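Local atomic coordinates of possible hydrolase (Mycobacterium tuberculosis, PDB entry 6WYN), a protein that hydrolyses carboxylic esters, preferring short, straight-chain alkyl esters such as butanoates, and probably serves in ester or lipid metabolism. Residues A[306-309]-A[314-317]; A[163-168]-A[267-272]; A[185-190]-A[286-291]. One frame throughout, in Å; residues are numbered along the deposited sequence.

Interaction 1. Residues A[306-309]-A[314-317]; sequences EKSG and SDQP
D315 and G309 form the tight part of this contact: D315 OD2 accepts a rather bent hydrogen bond (140°) from G309 N at 2.8 Å, through the lone pair that faces away from OD1. D315 CB packs against the hydroxyl of S308, 3.7 Å from S308 OG. That hydroxyl is already engaged, because S308 OG donates to G309 O at 2.7 Å, so serine and aspartate together hold the backbone just before H310. S308 itself is buried, with its CB 3.8 Å from Q316 CG.

Packing loosens beyond Q316 CG, toward its amide. The chain bends at chi2 (-62°) and brings the amide to the backbone of K307, where Q316 NE2 donates to K307 O over 3.1 Å. The nitrogen stands well above the carbonyl plane, 53° out of it, rather than on a lone pair. Beyond this bond lies the solvent side, where the extended chain of K307 runs away from the helix end and E306 gives only its backbone O to the carbons of Q316.

A short loop after the last strand, folded back on the following helix and carrying H310, is typical of the catalytic-histidine loop of the alpha/beta hydrolase fold.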
ATOM      1  N   GLU A 306       9.398 -13.588  -9.356  1.00 17.38           N
ATOM      2  CA  GLU A 306       9.175 -13.927 -10.783  1.00 21.25           C
ATOM      3  C   GLU A 306       7.688 -13.739 -11.094  1.00 18.42           C
ATOM      4  O   GLU A 306       6.847 -14.119 -10.265  1.00 19.34           O
ATOM      5  CB  GLU A 306       9.655 -15.356 -11.106  1.00 27.13           C
ATOM      6  CG  GLU A 306       9.702 -15.615 -12.620  1.00 34.25           C
ATOM      7  CD  GLU A 306      10.138 -17.001 -13.099  1.00 40.86           C
ATOM      8  OE1 GLU A 306       9.995 -17.253 -14.346  1.00 42.01           O
ATOM      9  OE2 GLU A 306      10.613 -17.829 -12.241  1.00 38.54           O
ATOM     10  N   LYS A 307       7.405 -13.127 -12.231  1.00 18.83           N
ATOM     11  CA  LYS A 307       6.082 -12.968 -12.881  1.00 23.22           C
ATOM     12  C   LYS A 307       5.205 -12.030 -12.033  1.00 20.25           C
ATOM     13  O   LYS A 307       4.000 -12.248 -11.996  1.00 21.25           O
ATOM     14  CB  LYS A 307       5.436 -14.339 -13.097  1.00 29.51           C
ATOM     15  CG  LYS A 307       6.109 -15.174 -14.182  1.00 37.75           C
ATOM     16  CD  LYS A 307       5.595 -16.592 -14.324  1.00 43.20           C
ATOM     17  CE  LYS A 307       6.083 -17.204 -15.623  1.00 53.28           C
ATOM     18  NZ  LYS A 307       6.038 -18.681 -15.592  1.00 59.75           N
ATOM     19  N   SER A 308       5.812 -11.095 -11.305  1.00 18.60           N
ATOM     20  CA  SER A 308       5.098  -9.995 -10.608  1.00 16.53           C
ATOM     21  C   SER A 308       5.458  -8.680 -11.275  1.00 15.73           C
ATOM     22  O   SER A 308       6.659  -8.432 -11.523  1.00 16.09           O
ATOM     23  CB  SER A 308       5.419  -9.948  -9.139  1.00 16.33           C
ATOM     24  OG  SER A 308       4.734  -8.854  -8.521  1.00 15.00           O
ATOM     25  N   GLY A 309       4.447  -7.848 -11.505  1.00 15.37           N
ATOM     26  CA  GLY A 309       4.632  -6.405 -11.704  1.00 14.50           C
ATOM     27  C   GLY A 309       4.876  -5.697 -10.370  1.00 14.44           C
ATOM     28  O   GLY A 309       5.313  -6.338  -9.373  1.00 15.33           O
ATOM     29  N   SER A 314      -0.669  -7.888  -5.236  1.00 12.54           N
ATOM     30  CA  SER A 314      -1.775  -8.211  -6.165  1.00 13.52           C
ATOM     31  C   SER A 314      -1.366  -9.344  -7.115  1.00 15.64           C
ATOM     32  O   SER A 314      -2.200 -10.211  -7.401  1.00 16.97           O
ATOM     33  CB  SER A 314      -2.217  -7.006  -6.954  1.00 16.76           C
ATOM     34  OG  SER A 314      -2.252  -5.854  -6.108  1.00 19.49           O
ATOM     35  N   ASP A 315      -0.145  -9.340  -7.642  1.00 15.46           N
ATOM     36  CA  ASP A 315       0.228 -10.282  -8.729  1.00 14.68           C
ATOM     37  C   ASP A 315       0.729 -11.602  -8.141  1.00 13.30           C
ATOM     38  O   ASP A 315       0.432 -12.603  -8.689  1.00 14.39           O
ATOM     39  CB  ASP A 315       1.282  -9.691  -9.642  1.00 14.93           C
ATOM     40  CG  ASP A 315       0.830  -8.435 -10.360  1.00 17.41           C
ATOM     41  OD1 ASP A 315      -0.366  -8.066 -10.271  1.00 19.52           O
ATOM     42  OD2 ASP A 315       1.708  -7.779 -10.959  1.00 17.02           O
ATOM     43  N   GLN A 316       1.514 -11.612  -7.081  1.00 13.28           N
ATOM     44  CA  GLN A 316       2.069 -12.869  -6.517  1.00 13.17           C
ATOM     45  C   GLN A 316       1.942 -12.843  -5.003  1.00 11.86           C
ATOM     46  O   GLN A 316       2.916 -12.923  -4.292  1.00 11.62           O
ATOM     47  CB  GLN A 316       3.527 -13.059  -6.982  1.00 14.67           C
ATOM     48  CG  GLN A 316       3.694 -13.271  -8.501  1.00 15.36           C
ATOM     49  CD  GLN A 316       3.027 -14.516  -9.057  1.00 15.91           C
ATOM     50  OE1 GLN A 316       2.787 -15.447  -8.326  1.00 16.16           O
ATOM     51  NE2 GLN A 316       2.667 -14.516 -10.338  1.00 17.10           N
ATOM     52  N   PRO A 317       0.729 -12.768  -4.430  1.00 12.45           N
ATOM     53  CA  PRO A 317       0.611 -12.663  -2.967  1.00 13.00           C
ATOM     54  C   PRO A 317       1.203 -13.857  -2.190  1.00 13.03           C
ATOM     55  O   PRO A 317       1.810 -13.675  -1.131  1.00 11.41           O
ATOM     56  CB  PRO A 317      -0.905 -12.551  -2.755  1.00 12.50           C
ATOM     57  CG  PRO A 317      -1.551 -13.034  -4.039  1.00 13.67           C
ATOM     58  CD  PRO A 317      -0.561 -12.710  -5.142  1.00 13.70           C
TER

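Interaction 2. Residues A[163-168]-A[267-272]; sequences RLAAMA and DALSAP
The flat peptide joining A165 to A166 has the CD2 methyl of L269 over one face, 3.3 Å from A165 C and 3.1 Å from A166 N, while at the carbonyl end A165 O meets a water lying on the same side of the plane. A second flat group, the guanidinium of R163, has M167 CB on one face, offset toward its rim, and reaches D265 in a salt bridge, which adds a polar tie to helix 260-268.

Both segments flank the parallel part of the alpha/beta hydrolase sheet. Helix 156-167 is the helical arm of the beta-alpha-beta crossover from strand 150-154 to strand 174-178, and the chain at 267-272 leaves helix 260-268 to enter strand 273-278, beside 174-178. The contact thus joins the C-terminal ends of two helices.

L269, just past the end of helix 260-268, carries the contact. Its CG lies anti to its own carbonyl carbon (chi1 -63°), and the branch ending in CD2 is driven against the helix, while CD1 passes A165 CB more loosely at 4.1 Å. A165 CB comes within 3.3 Å of L269 CD2, closer than usual for two carbons, so the exact placing of this methyl is somewhat doubtful; A166 CB touches it from the next position at 3.6 Å. L175 of strand 174-178 lies against both A165 and L269 and helps to bury them.

Beside this apolar patch the backbones are bridged by the single water: it donates to A165 O at 3.1 Å and accepts from A271 N at 3.2 Å.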
ATOM      1  N   ARG A 163       9.920   7.139   6.434  1.00 21.79           N
ATOM      2  CA  ARG A 163       9.772   8.376   7.233  1.00 23.71           C
ATOM      3  C   ARG A 163       9.307   8.019   8.651  1.00 26.05           C
ATOM      4  O   ARG A 163       9.951   8.474   9.638  1.00 24.33           O
ATOM      5  CB  ARG A 163       8.874   9.382   6.531  1.00 28.75           C
ATOM      6  CG  ARG A 163       8.886  10.731   7.247  1.00 43.49           C
ATOM      7  CD  ARG A 163      10.247  11.219   7.773  1.00 46.72           C
ATOM      8  NE  ARG A 163      10.122  12.421   8.581  1.00 58.36           N
ATOM      9  CZ  ARG A 163      11.120  13.046   9.213  1.00 64.72           C
ATOM     10  NH1 ARG A 163      10.865  14.134   9.926  1.00 65.26           N
ATOM     11  NH2 ARG A 163      12.362  12.595   9.136  1.00 59.99           N
ATOM     12  N   LEU A 164       8.344   7.107   8.793  1.00 24.75           N
ATOM     13  CA  LEU A 164       7.936   6.633  10.138  1.00 24.31           C
ATOM     14  C   LEU A 164       9.137   6.072  10.900  1.00 27.76           C
ATOM     15  O   LEU A 164       9.286   6.374  12.110  1.00 28.87           O
ATOM     16  CB  LEU A 164       6.848   5.571  10.025  1.00 25.85           C
ATOM     17  CG  LEU A 164       5.472   6.099   9.645  1.00 28.37           C
ATOM     18  CD1 LEU A 164       4.550   4.948   9.242  1.00 29.24           C
ATOM     19  CD2 LEU A 164       4.860   6.883  10.821  1.00 32.47           C
ATOM     20  N   ALA A 165       9.933   5.202  10.283  1.00 25.31           N
ATOM     21  CA  ALA A 165      11.072   4.539  10.970  1.00 25.62           C
ATOM     22  C   ALA A 165      12.042   5.600  11.508  1.00 26.18           C
ATOM     23  O   ALA A 165      12.702   5.352  12.525  1.00 29.26           O
ATOM     24  CB  ALA A 165      11.791   3.611  10.020  1.00 24.42           C
ATOM     25  N   ALA A 166      12.176   6.698  10.772  1.00 26.93           N
ATOM     26  CA  ALA A 166      13.120   7.792  11.077  1.00 30.14           C
ATOM     27  C   ALA A 166      12.568   8.593  12.256  1.00 31.30           C
ATOM     28  O   ALA A 166      13.324   8.821  13.192  1.00 30.02           O
ATOM     29  CB  ALA A 166      13.310   8.676   9.872  1.00 28.53           C
ATOM     30  N   MET A 167      11.296   8.985  12.186  1.00 32.04           N
ATOM     31  CA  MET A 167      10.691   9.952  13.132  1.00 37.97           C
ATOM     32  C   MET A 167      10.235   9.194  14.378  1.00 40.92           C
ATOM     33  O   MET A 167      10.313   9.786  15.460  1.00 51.95           O
ATOM     34  CB  MET A 167       9.561  10.780  12.497  1.00 38.86           C
ATOM     35  CG  MET A 167       8.262  10.043  12.255  1.00 44.41           C
ATOM     36  SD  MET A 167       6.985  11.094  11.469  1.00 44.80           S
ATOM     37  CE  MET A 167       6.306  11.850  12.953  1.00 50.29           C
ATOM     38  N   ALA A 168       9.865   7.920  14.249  1.00 39.13           N
ATOM     39  CA  ALA A 168       9.360   7.085  15.359  1.00 41.59           C
ATOM     40  C   ALA A 168      10.094   5.748  15.383  1.00 39.92           C
ATOM     41  O   ALA A 168       9.481   4.696  15.195  1.00 42.28           O
ATOM     42  CB  ALA A 168       7.863   6.897  15.230  1.00 44.10           C
ATOM     43  N   ASP A 267      19.769   7.124   5.735  1.00 21.65           N
ATOM     44  CA  ASP A 267      21.124   7.171   6.346  1.00 24.41           C
ATOM     45  C   ASP A 267      21.015   7.043   7.867  1.00 26.30           C
ATOM     46  O   ASP A 267      21.877   6.336   8.442  1.00 26.79           O
ATOM     47  CB  ASP A 267      21.881   8.461   6.019  1.00 27.64           C
ATOM     48  CG  ASP A 267      22.298   8.587   4.573  1.00 27.12           C
ATOM     49  OD1 ASP A 267      22.285   7.579   3.898  1.00 29.73           O
ATOM     50  OD2 ASP A 267      22.564   9.714   4.124  1.00 30.55           O
ATOM     51  N   ALA A 268      19.969   7.608   8.484  1.00 25.36           N
ATOM     52  CA  ALA A 268      19.799   7.660   9.958  1.00 28.95           C
ATOM     53  C   ALA A 268      19.068   6.435  10.530  1.00 30.30           C
ATOM     54  O   ALA A 268      19.338   6.121  11.685  1.00 31.06           O
ATOM     55  CB  ALA A 268      19.070   8.926  10.339  1.00 30.26           C
ATOM     56  N   LEU A 269      18.123   5.812   9.816  1.00 31.21           N
ATOM     57  CA  LEU A 269      17.289   4.674  10.344  1.00 32.32           C
ATOM     58  C   LEU A 269      18.212   3.622  10.927  1.00 26.57           C
ATOM     59  O   LEU A 269      19.146   3.283  10.187  1.00 25.96           O
ATOM     60  CB  LEU A 269      16.583   3.913   9.207  1.00 35.82           C
ATOM     61  CG  LEU A 269      15.584   4.717   8.418  1.00 38.76           C
ATOM     62  CD1 LEU A 269      14.939   3.872   7.361  1.00 39.48           C
ATOM     63  CD2 LEU A 269      14.581   5.309   9.378  1.00 46.67           C
ATOM     64  N   SER A 270      17.855   2.969  12.030  1.00 26.25           N
ATOM     65  CA  SER A 270      18.518   1.686  12.407  1.00 30.05           C
ATOM     66  C   SER A 270      17.660   0.465  12.020  1.00 27.48           C
ATOM     67  O   SER A 270      18.184  -0.625  12.006  1.00 25.93           O
ATOM     68  CB  SER A 270      18.878   1.651  13.863  1.00 34.11           C
ATOM     69  OG  SER A 270      17.713   1.877  14.616  1.00 39.32           O
ATOM     70  N   ALA A 271      16.381   0.603  11.697  1.00 26.13           N
ATOM     71  CA  ALA A 271      15.575  -0.579  11.302  1.00 24.31           C
ATOM     72  C   ALA A 271      16.198  -1.254  10.076  1.00 21.49           C
ATOM     73  O   ALA A 271      16.458  -0.599   9.080  1.00 22.35           O
ATOM     74  CB  ALA A 271      14.176  -0.133  11.003  1.00 25.44           C
ATOM     75  N   PRO A 272      16.458  -2.568  10.093  1.00 17.89           N
ATOM     76  CA  PRO A 272      16.815  -3.296   8.879  1.00 19.66           C
ATOM     77  C   PRO A 272      15.765  -3.150   7.776  1.00 18.31           C
ATOM     78  O   PRO A 272      14.581  -3.058   8.057  1.00 19.62           O
ATOM     79  CB  PRO A 272      16.894  -4.761   9.352  1.00 20.80           C
ATOM     80  CG  PRO A 272      17.262  -4.624  10.831  1.00 20.61           C
ATOM     81  CD  PRO A 272      16.432  -3.435  11.272  1.00 21.30           C
TER
HETATM   82  O   HOH W   1      14.633   2.969  12.855  1.00 33.07           O

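Interaction 3. Residues A[185-190]-A[286-291]; sequences LQRHAE and DQDTAE
R187 reaches D288 through a chain that starts out extended, with CG anti to the backbone N (chi1 165°), and then turns at chi3 (-33°) to swing the guanidinium end-on to the acid. D288 comes from the opposite direction, its CG placed anti to its own carbonyl carbon and beside its N.

The result is the classic bidentate arginine-carboxylate salt bridge, here between two helices of an alpha/beta hydrolase. Helix 182-200 follows strand 174-178, and helix 286-295 precedes the edge strand 299-305. The backbones stay well apart, and between 185-190 and 286-291 the touching side chains are these two.

Its geometry is close to the textbook form. R187 NH1 donates to D288 OD2 at 2.8 Å, and R187 NH2 to D288 OD1, also at 2.8 Å. Each oxygen uses its syn lone pair, the bonds are nearly straight, and guanidinium and carboxylate planes differ by only 8°. Two parallel bonds fix the rotation of both flat groups, which a single bond would not do.

The two partners differ in setting: R187 is exposed, whereas D288 is buried, set against S183 and A184 at the start of the opposing helix. D288 lies in the first turn of its own helix, where its N is hydrogen-bonded to T285 OG1; both the arginine and the helix start would be expected to favour a charged carboxylate.

H188, next in sequence to R187, is involved in substrate selectivity, and its ring meets that of F283. One turn beyond D288, E291 gives the same two helices a second tie through S183 OG, while E291 OE2 remains 6.2 Å from R187 NH2.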
ATOM      1  N   LEU A 185      10.644   6.122  -6.825  1.00 16.60           N
ATOM      2  CA  LEU A 185       9.370   6.887  -6.826  1.00 17.18           C
ATOM      3  C   LEU A 185       9.635   8.312  -7.345  1.00 15.47           C
ATOM      4  O   LEU A 185       8.792   8.825  -8.035  1.00 15.06           O
ATOM      5  CB  LEU A 185       8.743   6.904  -5.421  1.00 19.11           C
ATOM      6  CG  LEU A 185       7.287   7.394  -5.386  1.00 21.63           C
ATOM      7  CD1 LEU A 185       6.454   6.801  -6.493  1.00 25.45           C
ATOM      8  CD2 LEU A 185       6.627   7.052  -4.050  1.00 24.78           C
ATOM      9  N   GLN A 186      10.757   8.929  -7.016  1.00 17.27           N
ATOM     10  CA  GLN A 186      11.125  10.262  -7.584  1.00 20.12           C
ATOM     11  C   GLN A 186      11.061  10.193  -9.117  1.00 19.69           C
ATOM     12  O   GLN A 186      10.455  11.067  -9.746  1.00 18.06           O
ATOM     13  CB  GLN A 186      12.516  10.673  -7.108  1.00 23.92           C
ATOM     14  CG  GLN A 186      12.893  12.110  -7.463  1.00 30.80           C
ATOM     15  CD  GLN A 186      14.114  12.540  -6.683  1.00 33.67           C
ATOM     16  OE1 GLN A 186      15.107  11.825  -6.578  1.00 39.85           O
ATOM     17  NE2 GLN A 186      14.043  13.715  -6.103  1.00 38.60           N
ATOM     18  N   ARG A 187      11.659   9.174  -9.731  1.00 19.75           N
ATOM     19  CA  ARG A 187      11.638   9.054 -11.221  1.00 21.36           C
ATOM     20  C   ARG A 187      10.168   8.937 -11.678  1.00 21.83           C
ATOM     21  O   ARG A 187       9.773   9.621 -12.667  1.00 22.53           O
ATOM     22  CB  ARG A 187      12.585   7.894 -11.610  1.00 24.59           C
ATOM     23  CG  ARG A 187      12.487   7.344 -13.033  1.00 28.59           C
ATOM     24  CD  ARG A 187      13.282   6.032 -13.279  1.00 27.49           C
ATOM     25  NE  ARG A 187      14.474   6.059 -12.459  1.00 27.24           N
ATOM     26  CZ  ARG A 187      14.791   5.207 -11.479  1.00 23.84           C
ATOM     27  NH1 ARG A 187      14.081   4.118 -11.228  1.00 24.79           N
ATOM     28  NH2 ARG A 187      15.882   5.441 -10.779  1.00 24.59           N
ATOM     29  N   HIS A 188       9.329   8.122 -11.032  1.00 20.86           N
ATOM     30  CA  HIS A 188       7.882   8.013 -11.407  1.00 22.84           C
ATOM     31  C   HIS A 188       7.143   9.360 -11.273  1.00 23.03           C
ATOM     32  O   HIS A 188       6.347   9.704 -12.164  1.00 24.58           O
ATOM     33  CB  HIS A 188       7.172   6.946 -10.566  1.00 25.21           C
ATOM     34  CG  HIS A 188       5.731   6.745 -10.905  1.00 26.38           C
ATOM     35  ND1 HIS A 188       5.323   6.029 -12.020  1.00 32.22           N
ATOM     36  CD2 HIS A 188       4.605   7.142 -10.278  1.00 29.88           C
ATOM     37  CE1 HIS A 188       4.003   6.005 -12.080  1.00 32.16           C
ATOM     38  NE2 HIS A 188       3.537   6.677 -11.019  1.00 33.82           N
ATOM     39  N   ALA A 189       7.386  10.086 -10.183  1.00 23.51           N
ATOM     40  CA  ALA A 189       6.772  11.405  -9.917  1.00 26.43           C
ATOM     41  C   ALA A 189       7.164  12.364 -11.057  1.00 29.86           C
ATOM     42  O   ALA A 189       6.249  13.021 -11.620  1.00 27.03           O
ATOM     43  CB  ALA A 189       7.181  11.914  -8.555  1.00 24.28           C
ATOM     44  N   GLU A 190       8.438  12.349 -11.479  1.00 31.49           N
ATOM     45  CA  GLU A 190       8.915  13.259 -12.560  1.00 34.13           C
ATOM     46  C   GLU A 190       8.248  12.891 -13.900  1.00 35.42           C
ATOM     47  O   GLU A 190       7.820  13.795 -14.581  1.00 33.89           O
ATOM     48  CB  GLU A 190      10.440  13.327 -12.549  1.00 36.50           C
ATOM     49  CG  GLU A 190      10.972  14.067 -11.330  1.00 37.63           C
ATOM     50  CD  GLU A 190      12.478  13.982 -11.099  1.00 46.37           C
ATOM     51  OE1 GLU A 190      13.180  13.275 -11.870  1.00 51.01           O
ATOM     52  OE2 GLU A 190      12.953  14.615 -10.130  1.00 45.84           O
ATOM     53  N   ASP A 286      18.545  -2.066 -10.933  1.00 14.81           N
ATOM     54  CA  ASP A 286      19.699  -2.634 -10.178  1.00 15.99           C
ATOM     55  C   ASP A 286      20.477  -1.516  -9.493  1.00 15.50           C
ATOM     56  O   ASP A 286      20.905  -1.700  -8.352  1.00 14.76           O
ATOM     57  CB  ASP A 286      20.625  -3.447 -11.097  1.00 17.86           C
ATOM     58  CG  ASP A 286      19.985  -4.753 -11.577  1.00 20.41           C
ATOM     59  OD1 ASP A 286      18.987  -5.213 -10.969  1.00 18.34           O
ATOM     60  OD2 ASP A 286      20.448  -5.286 -12.577  1.00 24.46           O
ATOM     61  N   GLN A 287      20.690  -0.392 -10.170  1.00 15.43           N
ATOM     62  CA  GLN A 287      21.377   0.758  -9.551  1.00 17.42           C
ATOM     63  C   GLN A 287      20.553   1.292  -8.353  1.00 14.49           C
ATOM     64  O   GLN A 287      21.147   1.632  -7.295  1.00 13.24           O
ATOM     65  CB  GLN A 287      21.583   1.834 -10.634  1.00 21.88           C
ATOM     66  CG  GLN A 287      22.883   2.595 -10.459  1.00 34.01           C
ATOM     67  CD  GLN A 287      24.147   1.828 -10.833  1.00 37.56           C
ATOM     68  OE1 GLN A 287      24.500   1.725 -12.008  1.00 43.98           O
ATOM     69  NE2 GLN A 287      24.905   1.402  -9.825  1.00 30.50           N
ATOM     70  N   ASP A 288      19.232   1.374  -8.490  1.00 14.65           N
ATOM     71  CA  ASP A 288      18.355   1.738  -7.338  1.00 15.37           C
ATOM     72  C   ASP A 288      18.657   0.827  -6.142  1.00 14.96           C
ATOM     73  O   ASP A 288      18.823   1.312  -5.025  1.00 13.79           O
ATOM     74  CB  ASP A 288      16.883   1.665  -7.729  1.00 16.25           C
ATOM     75  CG  ASP A 288      16.411   2.755  -8.681  1.00 18.88           C
ATOM     76  OD1 ASP A 288      17.117   3.831  -8.798  1.00 20.43           O
ATOM     77  OD2 ASP A 288      15.366   2.522  -9.353  1.00 20.38           O
ATOM     78  N   THR A 289      18.725  -0.475  -6.369  1.00 15.44           N
ATOM     79  CA  THR A 289      18.913  -1.470  -5.295  1.00 15.34           C
ATOM     80  C   THR A 289      20.280  -1.283  -4.682  1.00 14.62           C
ATOM     81  O   THR A 289      20.401  -1.308  -3.445  1.00 13.64           O
ATOM     82  CB  THR A 289      18.735  -2.905  -5.802  1.00 15.10           C
ATOM     83  OG1 THR A 289      17.514  -3.011  -6.522  1.00 14.67           O
ATOM     84  CG2 THR A 289      18.775  -3.862  -4.645  1.00 15.48           C
ATOM     85  N   ALA A 290      21.312  -1.092  -5.512  1.00 14.13           N
ATOM     86  CA  ALA A 290      22.669  -0.847  -4.980  1.00 12.91           C
ATOM     87  C   ALA A 290      22.695   0.444  -4.157  1.00 12.43           C
ATOM     88  O   ALA A 290      23.408   0.494  -3.135  1.00 12.86           O
ATOM     89  CB  ALA A 290      23.666  -0.798  -6.131  1.00 12.85           C
ATOM     90  N   GLU A 291      22.033   1.491  -4.614  1.00 13.24           N
ATOM     91  CA  GLU A 291      22.003   2.798  -3.871  1.00 14.37           C
ATOM     92  C   GLU A 291      21.372   2.561  -2.497  1.00 13.87           C
ATOM     93  O   GLU A 291      21.902   2.995  -1.455  1.00 14.85           O
ATOM     94  CB  GLU A 291      21.268   3.845  -4.722  1.00 16.47           C
ATOM     95  CG  GLU A 291      21.056   5.190  -4.022  1.00 16.74           C
ATOM     96  CD  GLU A 291      20.258   6.190  -4.817  1.00 17.58           C
ATOM     97  OE1 GLU A 291      20.567   7.415  -4.687  1.00 19.47           O
ATOM     98  OE2 GLU A 291      19.386   5.761  -5.630  1.00 16.68           O
TER

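In the fold
The three contacts come from one alpha/beta hydrolase domain but lie at different removes from its probable triad of S155, D179 and H310. Interaction 1 is the nearest: G309 is about 5 Å from the side chain of H310 and about 6 Å from that of D179. In interaction 3 the D288 side chain is about 9 Å from that of D179, and the R187 side chain about 10 Å from that of H310. Interaction 2 lies away from the catalytic residues. Interactions 2 and 3 interleave along the chain. Measured between nearest atoms, they are about 7 Å apart, interactions 1 and 3 about 12 Å, and 1 and 2 about 19 Å; none touch.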